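Local coordinates for occlusion-derived virus envelope protein E66 (Autographa californica nucleopolyhedrovirus, PDB 3VSN), which digests chondroitin as a non-sulfated chondroitin lyase of the viral envelope, is essential for oral infectivity and may open the peritrophic matrix of the host midgut, at residues G278-I283 against N311-P316; H238-Y243 against H320-S325; N379-S384 against N530-L535. All blocks are in the same frame, centred on the assembly; numbering follows the deposited sequence.

Contacts 1 and 2 are neighbours, with centres about 13 Å apart. Along the chain, both segments of contact 1 fall between those of contact 2. They touch directly: Gly278 O lies 3.0 Å from Ser241 OG, a probable hydrogen bond, and Arg281 packs against His320. Both lie near the catalytic residues without supplying any. The side chain of Ile283 is about 10 Å from that of Tyr254, the proton donor, and the side chain of His238 is about 11 Å from those of His246 and Tyr254. Contact 3 stands apart, its centre about 32 Å from that of contact 1 and about 31 Å from that of contact 2, away from the annotated sites.

Contact 1: G278-I283 against N311-P316; sequences GLTRAI and NFITYP
Tyr315 OH is hydrogen-bonded to Ile309 O and is also approached by a methyl of Ile283, CG2, at 3.3 Å. No hydrogen bond joins residues 278-283 to 311-316, and the contact is mainly apolar. Ile283 is its centre on the helix side. Chi1 of -58° puts CG1 of Ile283 beside the backbone N and CG2 anti to it, and the two branches reach different partners. CG2 meets the end of the Tyr315 side chain and also packs 3.8 Å from Ile313 CD1. The longer branch ends in CD1, which comes to the ring edge of Phe312, in plane and 3.9 Å from CD2. These two side chains meet at about a right angle.

Ile313 is the matching residue on the loop. Its CG1 stands 3.7 Å above the ring plane of Tyr315, over the ring centre, so Ile313 covers one face of that ring. Its CG2 touches Thr280 CG2 at 4.0 Å, methyl to methyl. The hydroxyl of Thr280 bonds instead to Thr276 O, one turn back in the helix.

Residues 311-316 pass across one side of helix 276-284, touching it at Thr280 and Ile283, and lead into strand 318-322. Phe312 also stacks on the ring of Tyr259 and touches Ile256 of helix 253-258, while Leu279 packs on Leu255 of that same helix.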
ATOM      1  N   GLY A 278     -16.016   1.774   0.877  1.00 17.81           N
ATOM      2  CA  GLY A 278     -14.874   2.674   1.002  1.00 17.17           C
ATOM      3  C   GLY A 278     -13.558   1.954   1.258  1.00 16.89           C
ATOM      4  O   GLY A 278     -12.544   2.248   0.620  1.00 16.48           O
ATOM      5  N   LEU A 279     -13.581   0.997   2.181  1.00 16.62           N
ATOM      6  CA  LEU A 279     -12.378   0.250   2.549  1.00 16.66           C
ATOM      7  C   LEU A 279     -11.912  -0.703   1.456  1.00 16.48           C
ATOM      8  O   LEU A 279     -10.716  -0.781   1.175  1.00 16.39           O
ATOM      9  CB  LEU A 279     -12.582  -0.502   3.873  1.00 16.95           C
ATOM     10  CG  LEU A 279     -12.706   0.383   5.123  1.00 17.20           C
ATOM     11  CD1 LEU A 279     -13.008  -0.459   6.350  1.00 17.30           C
ATOM     12  CD2 LEU A 279     -11.448   1.210   5.349  1.00 17.29           C
ATOM     13  N   THR A 280     -12.853  -1.413   0.835  1.00 16.27           N
ATOM     14  CA  THR A 280     -12.537  -2.320  -0.272  1.00 16.29           C
ATOM     15  C   THR A 280     -11.890  -1.553  -1.425  1.00 15.83           C
ATOM     16  O   THR A 280     -10.869  -1.979  -1.958  1.00 15.44           O
ATOM     17  CB  THR A 280     -13.784  -3.090  -0.756  1.00 16.61           C
ATOM     18  OG1 THR A 280     -14.306  -3.858   0.333  1.00 17.18           O
ATOM     19  CG2 THR A 280     -13.440  -4.041  -1.903  1.00 16.96           C
ATOM     20  N   ARG A 281     -12.482  -0.417  -1.784  1.00 15.43           N
ATOM     21  CA  ARG A 281     -11.916   0.469  -2.800  1.00 15.42           C
ATOM     22  C   ARG A 281     -10.525   0.991  -2.415  1.00 14.76           C
ATOM     23  O   ARG A 281      -9.645   1.091  -3.266  1.00 14.24           O
ATOM     24  CB  ARG A 281     -12.870   1.631  -3.102  1.00 15.80           C
ATOM     25  CG  ARG A 281     -14.126   1.230  -3.882  1.00 16.63           C
ATOM     26  CD  ARG A 281     -13.847   0.944  -5.356  1.00 17.00           C
ATOM     27  NE  ARG A 281     -13.174   2.079  -5.983  1.00 17.29           N
ATOM     28  CZ  ARG A 281     -11.907   2.087  -6.388  1.00 17.40           C
ATOM     29  NH1 ARG A 281     -11.401   3.194  -6.920  1.00 17.48           N
ATOM     30  NH2 ARG A 281     -11.145   1.003  -6.274  1.00 17.30           N
ATOM     31  N   ALA A 282     -10.335   1.310  -1.135  1.00 14.32           N
ATOM     32  CA  ALA A 282      -9.029   1.746  -0.629  1.00 14.28           C
ATOM     33  C   ALA A 282      -7.947   0.687  -0.830  1.00 14.12           C
ATOM     34  O   ALA A 282      -6.805   1.012  -1.166  1.00 14.03           O
ATOM     35  CB  ALA A 282      -9.124   2.128   0.840  1.00 14.25           C
ATOM     36  N   ILE A 283      -8.312  -0.576  -0.623  1.00 13.85           N
ATOM     37  CA  ILE A 283      -7.377  -1.685  -0.804  1.00 13.79           C
ATOM     38  C   ILE A 283      -7.137  -1.949  -2.295  1.00 13.72           C
ATOM     39  O   ILE A 283      -5.993  -2.146  -2.712  1.00 13.47           O
ATOM     40  CB  ILE A 283      -7.836  -2.960  -0.049  1.00 13.82           C
ATOM     41  CG1 ILE A 283      -7.994  -2.685   1.464  1.00 13.81           C
ATOM     42  CG2 ILE A 283      -6.890  -4.130  -0.305  1.00 13.71           C
ATOM     43  CD1 ILE A 283      -6.756  -2.179   2.184  1.00 13.87           C
ATOM     44  N   ASN A 311      -4.570 -10.877   0.984  1.00 14.76           N
ATOM     45  CA  ASN A 311      -5.657 -11.698   1.521  1.00 14.89           C
ATOM     46  C   ASN A 311      -6.859 -10.888   2.008  1.00 14.85           C
ATOM     47  O   ASN A 311      -7.837 -11.460   2.499  1.00 15.12           O
ATOM     48  CB  ASN A 311      -5.133 -12.586   2.663  1.00 15.01           C
ATOM     49  CG  ASN A 311      -3.962 -13.450   2.241  1.00 15.23           C
ATOM     50  OD1 ASN A 311      -3.949 -13.994   1.141  1.00 15.62           O
ATOM     51  ND2 ASN A 311      -2.969 -13.579   3.116  1.00 15.22           N
ATOM     52  N   PHE A 312      -6.791  -9.566   1.874  1.00 14.73           N
ATOM     53  CA  PHE A 312      -7.856  -8.698   2.387  1.00 14.81           C
ATOM     54  C   PHE A 312      -9.136  -8.785   1.560  1.00 15.10           C
ATOM     55  O   PHE A 312     -10.243  -8.798   2.113  1.00 14.85           O
ATOM     56  CB  PHE A 312      -7.398  -7.236   2.456  1.00 14.69           C
ATOM     57  CG  PHE A 312      -6.444  -6.930   3.585  1.00 14.48           C
ATOM     58  CD1 PHE A 312      -6.044  -7.907   4.499  1.00 14.52           C
ATOM     59  CD2 PHE A 312      -5.975  -5.635   3.754  1.00 14.52           C
ATOM     60  CE1 PHE A 312      -5.174  -7.595   5.537  1.00 14.27           C
ATOM     61  CE2 PHE A 312      -5.111  -5.315   4.790  1.00 14.56           C
ATOM     62  CZ  PHE A 312      -4.704  -6.299   5.680  1.00 14.43           C
ATOM     63  N   ILE A 313      -8.970  -8.819   0.239  1.00 15.12           N
ATOM     64  CA  ILE A 313     -10.077  -8.796  -0.712  1.00 15.66           C
ATOM     65  C   ILE A 313      -9.762  -9.686  -1.915  1.00 15.66           C
ATOM     66  O   ILE A 313      -8.628 -10.143  -2.076  1.00 15.51           O
ATOM     67  CB  ILE A 313     -10.378  -7.362  -1.216  1.00 15.46           C
ATOM     68  CG1 ILE A 313      -9.166  -6.776  -1.956  1.00 15.50           C
ATOM     69  CG2 ILE A 313     -10.802  -6.456  -0.065  1.00 15.53           C
ATOM     70  CD1 ILE A 313      -9.480  -5.527  -2.751  1.00 15.40           C
ATOM     71  N   THR A 314     -10.776  -9.946  -2.738  1.00 15.41           N
ATOM     72  CA  THR A 314     -10.569 -10.494  -4.071  1.00 15.30           C
ATOM     73  C   THR A 314     -10.395  -9.305  -5.007  1.00 14.92           C
ATOM     74  O   THR A 314     -11.291  -8.462  -5.121  1.00 14.96           O
ATOM     75  CB  THR A 314     -11.749 -11.372  -4.533  1.00 15.60           C
ATOM     76  OG1 THR A 314     -11.866 -12.505  -3.666  1.00 16.02           O
ATOM     77  CG2 THR A 314     -11.533 -11.867  -5.969  1.00 15.53           C
ATOM     78  N   TYR A 315      -9.239  -9.237  -5.662  1.00 14.28           N
ATOM     79  CA  TYR A 315      -8.875  -8.087  -6.486  1.00 14.01           C
ATOM     80  C   TYR A 315      -9.374  -8.238  -7.922  1.00 13.87           C
ATOM     81  O   TYR A 315      -9.154  -9.284  -8.537  1.00 14.11           O
ATOM     82  CB  TYR A 315      -7.353  -7.934  -6.523  1.00 13.66           C
ATOM     83  CG  TYR A 315      -6.703  -7.480  -5.235  1.00 13.54           C
ATOM     84  CD1 TYR A 315      -6.395  -8.392  -4.220  1.00 13.36           C
ATOM     85  CD2 TYR A 315      -6.357  -6.142  -5.047  1.00 13.33           C
ATOM     86  CE1 TYR A 315      -5.778  -7.977  -3.048  1.00 13.12           C
ATOM     87  CE2 TYR A 315      -5.745  -5.717  -3.877  1.00 13.14           C
ATOM     88  CZ  TYR A 315      -5.456  -6.635  -2.883  1.00 13.19           C
ATOM     89  OH  TYR A 315      -4.836  -6.212  -1.730  1.00 12.98           O
ATOM     90  N   PRO A 316     -10.027  -7.192  -8.468  1.00 13.50           N
ATOM     91  CA  PRO A 316     -10.406  -7.216  -9.879  1.00 13.32           C
ATOM     92  C   PRO A 316      -9.225  -6.857 -10.782  1.00 13.26           C
ATOM     93  O   PRO A 316      -8.274  -6.214 -10.331  1.00 13.14           O
ATOM     94  CB  PRO A 316     -11.480  -6.131  -9.967  1.00 13.35           C
ATOM     95  CG  PRO A 316     -11.107  -5.153  -8.905  1.00 13.39           C
ATOM     96  CD  PRO A 316     -10.484  -5.959  -7.794  1.00 13.56           C
TER

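Contact 2: H238-Y243 against H320-S325; sequences HVDSIY and HSADYS
The carboxylate of Asp240 takes three hydrogen bonds from Tyr324 and Ser325. OD1 accepts from Ser325 OG at 2.7 Å through its syn lone pair. OD2 accepts from Ser325 N at 2.6 Å, also on the syn side and nearly straight at 166°. Its second donor is Tyr324 N, 2.8 Å away. That bond is more bent and arrives on the anti side, 27° out of the carboxylate plane. Both oxygens of this buried acid are satisfied, and the donors would favour its ionised form. Chi1 of 57° sets the carboxylate between the backbone N and carbonyl carbon of Asp240, directed at the backbone of Tyr324 and Ser325.

The carbonyl oxygen of Asp240 accepts from water 1, which also donates to Ser321 O and so bridges the segments. Beside this polar patch, Ile242 CG1 presses tightly on Ala322 CB at 3.5 Å. Val239 CG2 touches Tyr324 CD2, while the phenol of Tyr324 bonds to Ser648 O.

Two beta-hairpin connections meet here. A type I turn, His238 to Ser241, lies between antiparallel strands 236-238 and 243-245. The other connection joins antiparallel strands 318-322 and 327-331, and Asp240 of the first binds two backbone N-H groups of the second.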
ATOM      1  N   HIS A 238      -9.955   9.214   2.890  1.00 16.74           N
ATOM      2  CA  HIS A 238     -10.288  10.363   2.051  1.00 16.49           C
ATOM      3  C   HIS A 238     -11.328  10.003   1.024  1.00 16.19           C
ATOM      4  O   HIS A 238     -11.557   8.820   0.760  1.00 15.76           O
ATOM      5  CB  HIS A 238      -9.031  10.981   1.443  1.00 16.72           C
ATOM      6  CG  HIS A 238      -8.359  11.995   2.345  1.00 16.93           C
ATOM      7  ND1 HIS A 238      -8.246  11.819   3.677  1.00 17.02           N
ATOM      8  CD2 HIS A 238      -7.754  13.217   2.058  1.00 16.94           C
ATOM      9  CE1 HIS A 238      -7.612  12.879   4.216  1.00 16.88           C
ATOM     10  NE2 HIS A 238      -7.306  13.731   3.224  1.00 17.21           N
ATOM     11  N   VAL A 239     -11.975  11.018   0.448  1.00 16.20           N
ATOM     12  CA  VAL A 239     -13.154  10.814  -0.406  1.00 16.27           C
ATOM     13  C   VAL A 239     -12.924   9.890  -1.600  1.00 16.30           C
ATOM     14  O   VAL A 239     -13.865   9.251  -2.076  1.00 16.73           O
ATOM     15  CB  VAL A 239     -13.776  12.148  -0.902  1.00 16.68           C
ATOM     16  CG1 VAL A 239     -14.340  12.952   0.264  1.00 17.05           C
ATOM     17  CG2 VAL A 239     -12.772  12.965  -1.709  1.00 16.65           C
ATOM     18  N   ASP A 240     -11.683   9.823  -2.081  1.00 15.66           N
ATOM     19  CA  ASP A 240     -11.341   8.955  -3.206  1.00 15.79           C
ATOM     20  C   ASP A 240     -10.709   7.631  -2.760  1.00 15.93           C
ATOM     21  O   ASP A 240     -10.005   6.977  -3.531  1.00 16.24           O
ATOM     22  CB  ASP A 240     -10.446   9.686  -4.224  1.00 15.20           C
ATOM     23  CG  ASP A 240      -9.157  10.232  -3.610  1.00 15.03           C
ATOM     24  OD1 ASP A 240      -8.915  10.060  -2.392  1.00 14.73           O
ATOM     25  OD2 ASP A 240      -8.371  10.843  -4.364  1.00 14.35           O
ATOM     26  N   SER A 241     -10.972   7.249  -1.513  1.00 16.09           N
ATOM     27  CA  SER A 241     -10.520   5.970  -0.954  1.00 16.29           C
ATOM     28  C   SER A 241      -9.004   5.756  -0.992  1.00 15.77           C
ATOM     29  O   SER A 241      -8.510   4.774  -1.551  1.00 15.72           O
ATOM     30  CB  SER A 241     -11.263   4.793  -1.596  1.00 16.64           C
ATOM     31  OG  SER A 241     -12.587   4.727  -1.106  1.00 17.88           O
ATOM     32  N   ILE A 242      -8.283   6.701  -0.403  1.00 15.37           N
ATOM     33  CA  ILE A 242      -6.891   6.503  -0.020  1.00 15.27           C
ATOM     34  C   ILE A 242      -6.828   6.819   1.471  1.00 15.46           C
ATOM     35  O   ILE A 242      -7.412   7.814   1.917  1.00 15.44           O
ATOM     36  CB  ILE A 242      -5.927   7.411  -0.823  1.00 14.93           C
ATOM     37  CG1 ILE A 242      -5.891   7.001  -2.305  1.00 14.74           C
ATOM     38  CG2 ILE A 242      -4.521   7.412  -0.221  1.00 14.95           C
ATOM     39  CD1 ILE A 242      -5.387   5.598  -2.589  1.00 14.57           C
ATOM     40  N   TYR A 243      -6.147   5.972   2.241  1.00 15.48           N
ATOM     41  CA  TYR A 243      -6.065   6.198   3.678  1.00 15.75           C
ATOM     42  C   TYR A 243      -4.957   7.172   4.064  1.00 15.73           C
ATOM     43  O   TYR A 243      -3.791   6.975   3.721  1.00 15.39           O
ATOM     44  CB  TYR A 243      -5.953   4.901   4.498  1.00 15.87           C
ATOM     45  CG  TYR A 243      -6.300   5.191   5.934  1.00 16.15           C
ATOM     46  CD1 TYR A 243      -5.310   5.520   6.865  1.00 16.37           C
ATOM     47  CD2 TYR A 243      -7.632   5.230   6.345  1.00 16.27           C
ATOM     48  CE1 TYR A 243      -5.641   5.839   8.174  1.00 16.67           C
ATOM     49  CE2 TYR A 243      -7.970   5.543   7.650  1.00 16.51           C
ATOM     50  CZ  TYR A 243      -6.977   5.848   8.557  1.00 16.71           C
ATOM     51  OH  TYR A 243      -7.321   6.168   9.851  1.00 17.23           O
ATOM     52  N   HIS A 320      -7.373   1.677 -11.554  1.00 11.92           N
ATOM     53  CA  HIS A 320      -7.994   2.452 -10.479  1.00 12.12           C
ATOM     54  C   HIS A 320      -7.358   3.804 -10.377  1.00 12.16           C
ATOM     55  O   HIS A 320      -6.152   3.946 -10.611  1.00 12.10           O
ATOM     56  CB  HIS A 320      -7.808   1.750  -9.134  1.00 12.22           C
ATOM     57  CG  HIS A 320      -8.313   0.329  -9.099  1.00 12.35           C
ATOM     58  ND1 HIS A 320      -9.628   0.025  -9.091  1.00 12.46           N
ATOM     59  CD2 HIS A 320      -7.628  -0.881  -9.026  1.00 12.42           C
ATOM     60  CE1 HIS A 320      -9.775  -1.311  -9.038  1.00 12.51           C
ATOM     61  NE2 HIS A 320      -8.551  -1.865  -8.996  1.00 12.51           N
ATOM     62  N   SER A 321      -8.139   4.810  -9.995  1.00 12.20           N
ATOM     63  CA  SER A 321      -7.573   6.134  -9.747  1.00 12.22           C
ATOM     64  C   SER A 321      -8.155   6.824  -8.521  1.00 12.24           C
ATOM     65  O   SER A 321      -9.348   6.725  -8.244  1.00 12.32           O
ATOM     66  CB  SER A 321      -7.727   7.037 -10.975  1.00 12.33           C
ATOM     67  OG  SER A 321      -9.088   7.352 -11.214  1.00 12.72           O
ATOM     68  N   ALA A 322      -7.294   7.526  -7.797  1.00 12.06           N
ATOM     69  CA  ALA A 322      -7.721   8.385  -6.708  1.00 12.16           C
ATOM     70  C   ALA A 322      -7.354   9.803  -7.126  1.00 12.18           C
ATOM     71  O   ALA A 322      -6.191  10.203  -7.033  1.00 11.90           O
ATOM     72  CB  ALA A 322      -7.023   7.987  -5.419  1.00 12.10           C
ATOM     73  N   ASP A 323      -8.347  10.541  -7.624  1.00 12.35           N
ATOM     74  CA  ASP A 323      -8.109  11.802  -8.336  1.00 12.39           C
ATOM     75  C   ASP A 323      -7.716  12.980  -7.440  1.00 12.47           C
ATOM     76  O   ASP A 323      -7.115  13.948  -7.914  1.00 12.38           O
ATOM     77  CB  ASP A 323      -9.333  12.187  -9.171  1.00 12.35           C
ATOM     78  CG  ASP A 323      -9.646  11.182 -10.274  1.00 12.46           C
ATOM     79  OD1 ASP A 323      -8.787  10.329 -10.609  1.00 12.66           O
ATOM     80  OD2 ASP A 323     -10.769  11.255 -10.810  1.00 12.26           O
ATOM     81  N   TYR A 324      -8.077  12.909  -6.164  1.00 12.45           N
ATOM     82  CA  TYR A 324      -7.727  13.952  -5.198  1.00 12.69           C
ATOM     83  C   TYR A 324      -6.439  13.635  -4.439  1.00 12.53           C
ATOM     84  O   TYR A 324      -5.601  14.515  -4.226  1.00 12.35           O
ATOM     85  CB  TYR A 324      -8.855  14.136  -4.185  1.00 12.96           C
ATOM     86  CG  TYR A 324     -10.024  14.950  -4.683  1.00 13.59           C
ATOM     87  CD1 TYR A 324      -9.966  16.344  -4.708  1.00 13.79           C
ATOM     88  CD2 TYR A 324     -11.202  14.328  -5.097  1.00 13.79           C
ATOM     89  CE1 TYR A 324     -11.043  17.097  -5.149  1.00 14.18           C
ATOM     90  CE2 TYR A 324     -12.286  15.072  -5.538  1.00 14.13           C
ATOM     91  CZ  TYR A 324     -12.202  16.454  -5.562  1.00 14.31           C
ATOM     92  OH  TYR A 324     -13.276  17.195  -5.997  1.00 14.77           O
ATOM     93  N   SER A 325      -6.304  12.380  -4.016  1.00 12.52           N
ATOM     94  CA  SER A 325      -5.157  11.931  -3.222  1.00 12.61           C
ATOM     95  C   SER A 325      -3.957  11.604  -4.105  1.00 12.37           C
ATOM     96  O   SER A 325      -2.825  11.521  -3.617  1.00 12.43           O
ATOM     97  CB  SER A 325      -5.542  10.712  -2.384  1.00 12.84           C
ATOM     98  OG  SER A 325      -6.611  11.024  -1.506  1.00 13.33           O
TER
HETATM   99  O   HOH W   1     -10.907   6.187  -6.074  1.00 14.97           O

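Contact 3: N379-S384 against N530-L535; sequences NANTVS and NSSVEL
Two Asx turns meet here, one at the tip of a beta hairpin and one in a loop. Asn530 opens the hairpin tip: its OD1 accepts from Ser532 N at 2.8 Å, with the donor tilted 26° from the carbonyl plane. Asn530 ND2 crosses to the other segment and donates to Asn381 O at 3.2 Å, in the plane of that carbonyl. One amide therefore shapes its own turn and also links the two segments. Chi1 of 60° places CG of Asn530 between its backbone N and carbonyl carbon, from where OD1 reaches Ser532 N.

In the loop, Asn379 OD1 accepts from Asn381 N at 2.9 Å. Thr382 OG1 accepts from Asn379 N at 2.9 Å, and Thr382 CG2 packs 3.8 Å from Val533 CG2. Val533 CG2 also lies 3.6 Å from Asn381 O, so a methyl and an amide approach this carbonyl. Asn381 CB rests against Ser532 OG. Water 2 accepts from Asn381 ND2 and has a weak bond to Ser532 OG.

Thr382 also touches Asp480 of strand 472-480, the strand paired with 533-540. The hairpin itself is a tight antiparallel one, with strands 525-530 and 533-540 joined by the type I turn Asn530 to Val533.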
ATOM      1  N   ASN A 379      16.246  -2.826   0.756  1.00 16.84           N
ATOM      2  CA  ASN A 379      16.999  -2.714   1.998  1.00 17.11           C
ATOM      3  C   ASN A 379      17.724  -1.362   2.030  1.00 17.19           C
ATOM      4  O   ASN A 379      17.589  -0.568   1.094  1.00 16.95           O
ATOM      5  CB  ASN A 379      17.953  -3.909   2.194  1.00 17.23           C
ATOM      6  CG  ASN A 379      18.972  -4.045   1.074  1.00 17.55           C
ATOM      7  OD1 ASN A 379      19.752  -3.133   0.815  1.00 17.75           O
ATOM      8  ND2 ASN A 379      18.981  -5.199   0.420  1.00 17.69           N
ATOM      9  N   ALA A 380      18.478  -1.093   3.096  1.00 17.27           N
ATOM     10  CA  ALA A 380      19.161   0.201   3.258  1.00 17.33           C
ATOM     11  C   ALA A 380      20.074   0.572   2.083  1.00 17.21           C
ATOM     12  O   ALA A 380      20.274   1.753   1.804  1.00 17.46           O
ATOM     13  CB  ALA A 380      19.936   0.239   4.569  1.00 17.61           C
ATOM     14  N   ASN A 381      20.608  -0.435   1.397  1.00 17.25           N
ATOM     15  CA  ASN A 381      21.540  -0.229   0.285  1.00 17.52           C
ATOM     16  C   ASN A 381      20.884  -0.166  -1.094  1.00 16.98           C
ATOM     17  O   ASN A 381      21.535   0.199  -2.077  1.00 17.09           O
ATOM     18  CB  ASN A 381      22.615  -1.323   0.287  1.00 18.41           C
ATOM     19  CG  ASN A 381      23.426  -1.343   1.567  1.00 19.10           C
ATOM     20  OD1 ASN A 381      23.844  -0.299   2.068  1.00 19.93           O
ATOM     21  ND2 ASN A 381      23.655  -2.537   2.103  1.00 19.61           N
ATOM     22  N   THR A 382      19.609  -0.536  -1.171  1.00 16.20           N
ATOM     23  CA  THR A 382      18.906  -0.587  -2.458  1.00 15.58           C
ATOM     24  C   THR A 382      17.690   0.342  -2.530  1.00 15.21           C
ATOM     25  O   THR A 382      17.158   0.580  -3.621  1.00 15.32           O
ATOM     26  CB  THR A 382      18.460  -2.026  -2.812  1.00 15.40           C
ATOM     27  OG1 THR A 382      17.474  -2.475  -1.873  1.00 14.93           O
ATOM     28  CG2 THR A 382      19.645  -2.995  -2.808  1.00 15.41           C
ATOM     29  N   VAL A 383      17.264   0.872  -1.384  1.00 14.79           N
ATOM     30  CA  VAL A 383      16.019   1.655  -1.291  1.00 14.58           C
ATOM     31  C   VAL A 383      16.090   2.999  -2.044  1.00 14.42           C
ATOM     32  O   VAL A 383      15.060   3.620  -2.317  1.00 14.29           O
ATOM     33  CB  VAL A 383      15.564   1.829   0.187  1.00 14.66           C
ATOM     34  CG1 VAL A 383      16.410   2.863   0.915  1.00 14.68           C
ATOM     35  CG2 VAL A 383      14.081   2.186   0.278  1.00 14.53           C
ATOM     36  N   SER A 384      17.306   3.428  -2.383  1.00 14.16           N
ATOM     37  CA  SER A 384      17.530   4.666  -3.125  1.00 14.16           C
ATOM     38  C   SER A 384      17.328   4.493  -4.628  1.00 14.04           C
ATOM     39  O   SER A 384      17.379   5.467  -5.379  1.00 14.24           O
ATOM     40  CB  SER A 384      18.950   5.181  -2.876  1.00 14.13           C
ATOM     41  OG  SER A 384      19.111   5.596  -1.535  1.00 14.52           O
ATOM     42  N   ASN A 530      26.783   1.361  -6.117  1.00 19.36           N
ATOM     43  CA  ASN A 530      27.425   0.772  -4.945  1.00 20.12           C
ATOM     44  C   ASN A 530      27.580  -0.730  -5.180  1.00 20.67           C
ATOM     45  O   ASN A 530      27.231  -1.232  -6.254  1.00 20.75           O
ATOM     46  CB  ASN A 530      26.645   1.083  -3.648  1.00 20.07           C
ATOM     47  CG  ASN A 530      25.219   0.546  -3.662  1.00 20.38           C
ATOM     48  OD1 ASN A 530      24.961  -0.565  -4.124  1.00 20.36           O
ATOM     49  ND2 ASN A 530      24.288   1.333  -3.131  1.00 20.57           N
ATOM     50  N   SER A 531      28.088  -1.450  -4.182  1.00 21.08           N
ATOM     51  CA  SER A 531      28.377  -2.874  -4.340  1.00 21.48           C
ATOM     52  C   SER A 531      27.131  -3.775  -4.323  1.00 21.39           C
ATOM     53  O   SER A 531      27.243  -4.984  -4.527  1.00 22.62           O
ATOM     54  CB  SER A 531      29.375  -3.331  -3.273  1.00 22.31           C
ATOM     55  OG  SER A 531      28.838  -3.133  -1.978  1.00 23.05           O
ATOM     56  N   SER A 532      25.957  -3.189  -4.093  1.00 19.90           N
ATOM     57  CA  SER A 532      24.714  -3.956  -3.971  1.00 19.29           C
ATOM     58  C   SER A 532      23.758  -3.760  -5.151  1.00 18.18           C
ATOM     59  O   SER A 532      22.737  -4.446  -5.243  1.00 17.96           O
ATOM     60  CB  SER A 532      23.981  -3.571  -2.678  1.00 19.91           C
ATOM     61  OG  SER A 532      24.791  -3.780  -1.535  1.00 20.68           O
ATOM     62  N   VAL A 533      24.084  -2.821  -6.039  1.00 17.12           N
ATOM     63  CA  VAL A 533      23.144  -2.370  -7.069  1.00 16.49           C
ATOM     64  C   VAL A 533      23.795  -2.229  -8.450  1.00 16.12           C
ATOM     65  O   VAL A 533      24.935  -1.769  -8.563  1.00 15.83           O
ATOM     66  CB  VAL A 533      22.500  -1.021  -6.660  1.00 16.49           C
ATOM     67  CG1 VAL A 533      21.576  -0.490  -7.749  1.00 16.40           C
ATOM     68  CG2 VAL A 533      21.730  -1.164  -5.354  1.00 16.42           C
ATOM     69  N   GLU A 534      23.065  -2.639  -9.490  1.00 15.68           N
ATOM     70  CA  GLU A 534      23.415  -2.324 -10.879  1.00 15.51           C
ATOM     71  C   GLU A 534      22.239  -1.594 -11.541  1.00 14.89           C
ATOM     72  O   GLU A 534      21.071  -1.920 -11.285  1.00 14.71           O
ATOM     73  CB  GLU A 534      23.782  -3.592 -11.666  1.00 16.46           C
ATOM     74  CG  GLU A 534      24.498  -3.327 -12.988  1.00 17.61           C
ATOM     75  CD  GLU A 534      24.706  -4.578 -13.836  1.00 18.55           C
ATOM     76  OE1 GLU A 534      23.981  -5.584 -13.638  1.00 19.06           O
ATOM     77  OE2 GLU A 534      25.593  -4.549 -14.725  1.00 19.45           O
ATOM     78  N   LEU A 535      22.551  -0.612 -12.385  1.00 13.89           N
ATOM     79  CA  LEU A 535      21.528   0.220 -13.022  1.00 13.47           C
ATOM     80  C   LEU A 535      21.652   0.274 -14.534  1.00 13.00           C
ATOM     81  O   LEU A 535      22.752   0.192 -15.083  1.00 12.79           O
ATOM     82  CB  LEU A 535      21.610   1.664 -12.511  1.00 13.28           C
ATOM     83  CG  LEU A 535      21.591   1.992 -11.018  1.00 13.52           C
ATOM     84  CD1 LEU A 535      21.932   3.464 -10.822  1.00 13.35           C
ATOM     85  CD2 LEU A 535      20.239   1.665 -10.395  1.00 13.50           C
TER
HETATM   86  O   HOH W   2      22.803  -4.926   0.890  1.00 39.21           O